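Local structure of porin (Pseudomonas aeruginosa, 3T24) at residues K213-G224 with I241-S252. The protein forms a beta-barrel channel of the OprD family in the bacterial outer membrane, probably letting small carboxylate-bearing substrates pass. Sequence-based numbering, arbitrary orientation.
Sequences KLDNFYKQHYLG and IRWARSTDDGSS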
loop_
_atom_site.group_PDB
_atom_site.type_symbol
_atom_site.label_atom_id
_atom_site.label_comp_id
_atom_site.label_asym_id
_atom_site.label_seq_id
_atom_site.Cartn_x
_atom_site.Cartn_y
_atom_site.Cartn_z
ATOM N N LYS A 213 1.599 10.763 -13.334
ATOM C CA LYS A 213 0.936 10.585 -14.612
ATOM C C LYS A 213 1.167 9.204 -15.205
ATOM O O LYS A 213 2.279 8.854 -15.584
ATOM C CB LYS A 213 1.379 11.667 -15.605
ATOM C CG LYS A 213 0.668 11.577 -16.946
ATOM C CD LYS A 213 1.249 12.569 -17.934
ATOM C CE LYS A 213 1.372 11.921 -19.292
ATOM N NZ LYS A 213 2.316 12.659 -20.151
ATOM N N LEU A 214 0.111 8.409 -15.284
ATOM C CA LEU A 214 0.185 7.149 -16.005
ATOM C C LEU A 214 -0.157 7.463 -17.462
ATOM O O LEU A 214 -1.314 7.742 -17.800
ATOM C CB LEU A 214 -0.772 6.120 -15.416
ATOM C CG LEU A 214 -0.708 4.719 -16.028
ATOM C CD1 LEU A 214 0.714 4.085 -15.872
ATOM C CD2 LEU A 214 -1.802 3.799 -15.438
ATOM N N ASP A 215 0.850 7.437 -18.324
ATOM C CA ASP A 215 0.667 7.962 -19.669
ATOM C C ASP A 215 -0.577 7.368 -20.336
ATOM O O ASP A 215 -0.795 6.145 -20.304
ATOM C CB ASP A 215 1.923 7.747 -20.517
ATOM C CG ASP A 215 2.021 8.710 -21.677
ATOM O OD1 ASP A 215 1.581 9.875 -21.555
ATOM O OD2 ASP A 215 2.540 8.297 -22.726
ATOM N N ASN A 216 -1.383 8.263 -20.920
ATOM C CA ASN A 216 -2.639 7.927 -21.597
ATOM C C ASN A 216 -3.821 7.573 -20.685
ATOM O O ASN A 216 -4.984 7.584 -21.126
ATOM C CB ASN A 216 -2.431 6.863 -22.691
ATOM C CG ASN A 216 -1.479 7.345 -23.781
ATOM O OD1 ASN A 216 -1.545 8.499 -24.218
ATOM N ND2 ASN A 216 -0.571 6.478 -24.197
ATOM N N PHE A 217 -3.538 7.300 -19.416
ATOM C CA PHE A 217 -4.596 6.964 -18.470
ATOM C C PHE A 217 -5.094 8.158 -17.680
ATOM O O PHE A 217 -6.265 8.509 -17.770
ATOM C CB PHE A 217 -4.144 5.847 -17.519
ATOM C CG PHE A 217 -4.093 4.501 -18.165
ATOM C CD1 PHE A 217 -5.161 3.628 -18.051
ATOM C CD2 PHE A 217 -2.984 4.117 -18.914
ATOM C CE1 PHE A 217 -5.118 2.389 -18.640
ATOM C CE2 PHE A 217 -2.938 2.881 -19.521
ATOM C CZ PHE A 217 -4.007 2.005 -19.375
ATOM N N TYR A 218 -4.204 8.777 -16.906
ATOM C CA TYR A 218 -4.595 9.851 -15.998
ATOM C C TYR A 218 -3.428 10.685 -15.503
ATOM O O TYR A 218 -2.256 10.257 -15.527
ATOM C CB TYR A 218 -5.344 9.274 -14.782
ATOM C CG TYR A 218 -4.479 8.471 -13.810
ATOM C CD1 TYR A 218 -3.803 9.098 -12.768
ATOM C CD2 TYR A 218 -4.339 7.090 -13.943
ATOM C CE1 TYR A 218 -3.034 8.390 -11.892
ATOM C CE2 TYR A 218 -3.576 6.357 -13.047
ATOM C CZ TYR A 218 -2.917 7.019 -12.032
ATOM O OH TYR A 218 -2.158 6.306 -11.143
ATOM N N LYS A 219 -3.774 11.880 -15.040
ATOM C CA LYS A 219 -2.871 12.746 -14.299
ATOM C C LYS A 219 -3.493 12.926 -12.936
ATOM O O LYS A 219 -4.716 13.004 -12.801
ATOM C CB LYS A 219 -2.784 14.129 -14.937
ATOM C CG LYS A 219 -2.575 14.149 -16.418
ATOM C CD LYS A 219 -2.280 15.564 -16.887
ATOM C CE LYS A 219 -2.788 15.777 -18.293
ATOM N NZ LYS A 219 -4.282 15.735 -18.321
ATOM N N GLN A 220 -2.661 13.049 -11.918
ATOM C CA GLN A 220 -3.182 13.183 -10.576
ATOM C C GLN A 220 -2.299 14.135 -9.784
ATOM O O GLN A 220 -1.068 14.058 -9.856
ATOM C CB GLN A 220 -3.220 11.817 -9.912
ATOM C CG GLN A 220 -3.793 11.790 -8.499
ATOM C CD GLN A 220 -3.860 10.368 -7.968
ATOM O OE1 GLN A 220 -2.923 9.891 -7.330
ATOM N NE2 GLN A 220 -4.955 9.673 -8.267
ATOM N N HIS A 221 -2.948 15.044 -9.058
ATOM C CA HIS A 221 -2.285 15.929 -8.107
ATOM C C HIS A 221 -2.774 15.520 -6.730
ATOM O O HIS A 221 -3.985 15.428 -6.496
ATOM C CB HIS A 221 -2.639 17.402 -8.380
ATOM C CG HIS A 221 -2.207 17.875 -9.734
ATOM N ND1 HIS A 221 -1.146 18.735 -9.917
ATOM C CD2 HIS A 221 -2.669 17.577 -10.971
ATOM C CE1 HIS A 221 -0.978 18.958 -11.211
ATOM N NE2 HIS A 221 -1.893 18.271 -11.869
ATOM N N TYR A 222 -1.838 15.238 -5.834
ATOM C CA TYR A 222 -2.187 14.814 -4.494
ATOM C C TYR A 222 -1.678 15.839 -3.501
ATOM O O TYR A 222 -0.486 16.137 -3.476
ATOM C CB TYR A 222 -1.563 13.452 -4.181
ATOM C CG TYR A 222 -2.466 12.572 -3.374
ATOM C CD1 TYR A 222 -3.056 11.432 -3.941
ATOM C CD2 TYR A 222 -2.755 12.878 -2.053
ATOM C CE1 TYR A 222 -3.904 10.623 -3.207
ATOM C CE2 TYR A 222 -3.614 12.082 -1.312
ATOM C CZ TYR A 222 -4.191 10.956 -1.894
ATOM O OH TYR A 222 -5.039 10.162 -1.154
ATOM N N LEU A 223 -2.563 16.382 -2.679
ATOM C CA LEU A 223 -2.117 17.283 -1.623
ATOM C C LEU A 223 -2.288 16.623 -0.270
ATOM O O LEU A 223 -3.262 15.925 -0.032
ATOM C CB LEU A 223 -2.871 18.608 -1.655
ATOM C CG LEU A 223 -2.504 19.656 -2.708
ATOM C CD1 LEU A 223 -2.866 19.167 -4.090
ATOM C CD2 LEU A 223 -3.232 20.960 -2.414
ATOM N N GLY A 224 -1.324 16.834 0.609
ATOM C CA GLY A 224 -1.382 16.260 1.933
ATOM C C GLY A 224 -0.981 17.245 3.007
ATOM O O GLY A 224 -0.236 18.203 2.759
ATOM N N ILE A 241 -4.835 14.823 6.634
ATOM C CA ILE A 241 -5.800 15.351 5.664
ATOM C C ILE A 241 -5.231 15.263 4.248
ATOM O O ILE A 241 -4.068 15.586 4.017
ATOM C CB ILE A 241 -6.295 16.796 6.006
ATOM C CG1 ILE A 241 -7.185 16.797 7.253
ATOM C CG2 ILE A 241 -7.145 17.365 4.875
ATOM C CD1 ILE A 241 -6.504 16.384 8.507
ATOM N N ARG A 242 -6.070 14.819 3.316
ATOM C CA ARG A 242 -5.647 14.457 1.970
ATOM C C ARG A 242 -6.650 14.908 0.926
ATOM O O ARG A 242 -7.859 14.903 1.166
ATOM C CB ARG A 242 -5.537 12.942 1.861
ATOM C CG ARG A 242 -4.668 12.293 2.922
ATOM C CD ARG A 242 -4.601 10.805 2.672
ATOM N NE ARG A 242 -3.858 10.103 3.707
ATOM C CZ ARG A 242 -3.705 8.785 3.732
ATOM N NH1 ARG A 242 -4.240 8.024 2.776
ATOM N NH2 ARG A 242 -3.010 8.229 4.708
ATOM N N TRP A 243 -6.151 15.261 -0.252
ATOM C CA TRP A 243 -7.029 15.659 -1.341
ATOM C C TRP A 243 -6.335 15.446 -2.666
ATOM O O TRP A 243 -5.216 15.890 -2.862
ATOM C CB TRP A 243 -7.430 17.129 -1.189
ATOM C CG TRP A 243 -8.450 17.537 -2.180
ATOM C CD1 TRP A 243 -9.806 17.378 -2.081
ATOM C CD2 TRP A 243 -8.211 18.168 -3.440
ATOM N NE1 TRP A 243 -10.424 17.883 -3.197
ATOM C CE2 TRP A 243 -9.470 18.374 -4.047
ATOM C CE3 TRP A 243 -7.060 18.588 -4.110
ATOM C CZ2 TRP A 243 -9.605 18.973 -5.294
ATOM C CZ3 TRP A 243 -7.192 19.182 -5.342
ATOM C CH2 TRP A 243 -8.457 19.369 -5.927
ATOM N N ALA A 244 -6.997 14.745 -3.576
ATOM C CA ALA A 244 -6.375 14.401 -4.847
ATOM C C ALA A 244 -7.325 14.698 -5.988
ATOM O O ALA A 244 -8.507 14.362 -5.927
ATOM C CB ALA A 244 -5.992 12.929 -4.870
ATOM N N ARG A 245 -6.790 15.325 -7.025
ATOM C CA ARG A 245 -7.525 15.578 -8.245
ATOM C C ARG A 245 -6.908 14.684 -9.317
ATOM O O ARG A 245 -5.690 14.729 -9.559
ATOM C CB ARG A 245 -7.419 17.068 -8.615
ATOM C CG ARG A 245 -8.003 17.469 -9.965
ATOM C CD ARG A 245 -9.405 16.932 -10.077
ATOM N NE ARG A 245 -10.168 17.470 -11.200
ATOM C CZ ARG A 245 -11.117 16.785 -11.828
ATOM N NH1 ARG A 245 -11.391 15.545 -11.444
ATOM N NH2 ARG A 245 -11.783 17.327 -12.841
ATOM N N SER A 246 -7.739 13.843 -9.928
ATOM C CA SER A 246 -7.282 12.984 -11.008
ATOM C C SER A 246 -8.059 13.361 -12.251
ATOM O O SER A 246 -9.238 13.674 -12.177
ATOM C CB SER A 246 -7.488 11.499 -10.700
ATOM O OG SER A 246 -7.051 11.159 -9.402
ATOM N N THR A 247 -7.390 13.316 -13.395
ATOM C CA THR A 247 -7.963 13.809 -14.625
ATOM C C THR A 247 -7.470 12.877 -15.726
ATOM O O THR A 247 -6.457 12.197 -15.561
ATOM C CB THR A 247 -7.500 15.258 -14.832
ATOM O OG1 THR A 247 -8.623 16.077 -15.131
ATOM C CG2 THR A 247 -6.459 15.378 -15.931
ATOM N N ASP A 248 -8.173 12.807 -16.843
ATOM C CA ASP A 248 -7.793 11.825 -17.849
ATOM C C ASP A 248 -6.584 12.279 -18.684
ATOM O O ASP A 248 -6.222 13.446 -18.666
ATOM C CB ASP A 248 -8.980 11.532 -18.757
ATOM C CG ASP A 248 -9.174 12.596 -19.777
ATOM O OD1 ASP A 248 -8.518 12.499 -20.840
ATOM O OD2 ASP A 248 -9.957 13.532 -19.502
ATOM N N ASP A 249 -5.961 11.357 -19.412
ATOM C CA ASP A 249 -4.798 11.695 -20.239
ATOM C C ASP A 249 -5.002 11.304 -21.711
ATOM O O ASP A 249 -4.073 10.860 -22.382
ATOM C CB ASP A 249 -3.511 11.053 -19.686
ATOM C CG ASP A 249 -2.242 11.647 -20.312
ATOM O OD1 ASP A 249 -2.244 12.865 -20.578
ATOM O OD2 ASP A 249 -1.253 10.907 -20.549
ATOM N N GLY A 250 -6.227 11.456 -22.199
ATOM C CA GLY A 250 -6.508 11.269 -23.609
ATOM C C GLY A 250 -7.223 9.978 -23.983
ATOM O O GLY A 250 -7.899 9.914 -24.991
ATOM N N SER A 251 -7.083 8.929 -23.188
ATOM C CA SER A 251 -7.638 7.656 -23.615
ATOM C C SER A 251 -8.446 6.970 -22.531
ATOM O O SER A 251 -8.748 5.795 -22.665
ATOM C CB SER A 251 -6.542 6.727 -24.145
ATOM O OG SER A 251 -5.926 7.263 -25.314
ATOM N N SER A 252 -8.809 7.718 -21.483
ATOM C CA SER A 252 -9.759 7.243 -20.469
ATOM C C SER A 252 -10.820 8.300 -20.196
ATOM O O SER A 252 -10.842 9.321 -20.849
ATOM C CB SER A 252 -9.051 6.927 -19.157
ATOM O OG SER A 252 -8.641 8.121 -18.525
#
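Tyr222 and Ala244 meet on the inward face of an antiparallel beta hairpin, two neighbouring staves of the OprD-family barrel. The methyl CB of Ala244 sits over one face of the Tyr222 ring, 3.7 Å from its centroid, a CH-pi contact for which a small residue is well suited in a non-hydrogen-bonded pair. Beyond it, CB of Arg242 lies at the edge of the same ring, while its guanidinium turns away to Asp240 and Tyr294. On this face too, Gln220 reaches Ser246: its CG stands anti to the backbone N (chi1 -178°) and the chain runs on extended, bringing NE2 to 2.8 Å from Ser246 OG, with the hydroxyl close to the amide plane. Gln220 NE2 also donates to the carbonyl of Ala286, so both amide hydrogens can be used. The other face carries Leu223, whose CD1 lies at the edge of the Trp243 ring, 4.2 Å from CE3; a bound detergent molecule touches Leu223, as befits an outward-facing apolar side chain in a membrane protein. Paired backbone bonds at Leu223-Trp243, His221-Arg245 and Lys219-Thr247 join the strands. The regular pairing runs out at Tyr218-Asp248; beyond it the backbone bonds that cross, Asp249 N to Phe217 O and Ser251 N to Asn216 O, are weak, and side chains do more of the joining. Lys219, bent at its far end, lies beside Thr247 and gives NZ to the carbonyl of Asp248, while Ser252 OG donates to Phe217 O in the carbonyl plane. Asp248 OD1 closes an Asx turn on Gly250 N, where the backbone angles call for glycine. Asp249 reaches across to the turn at 215-217. Its carboxylate lies near that of Asp215, a repulsion probably eased by Lys213, whose NZ bridges Asp215 and, at long range, Asp249. Asp249 OD2 takes the backbone N-H of Asn216 on its anti side at 2.7 Å.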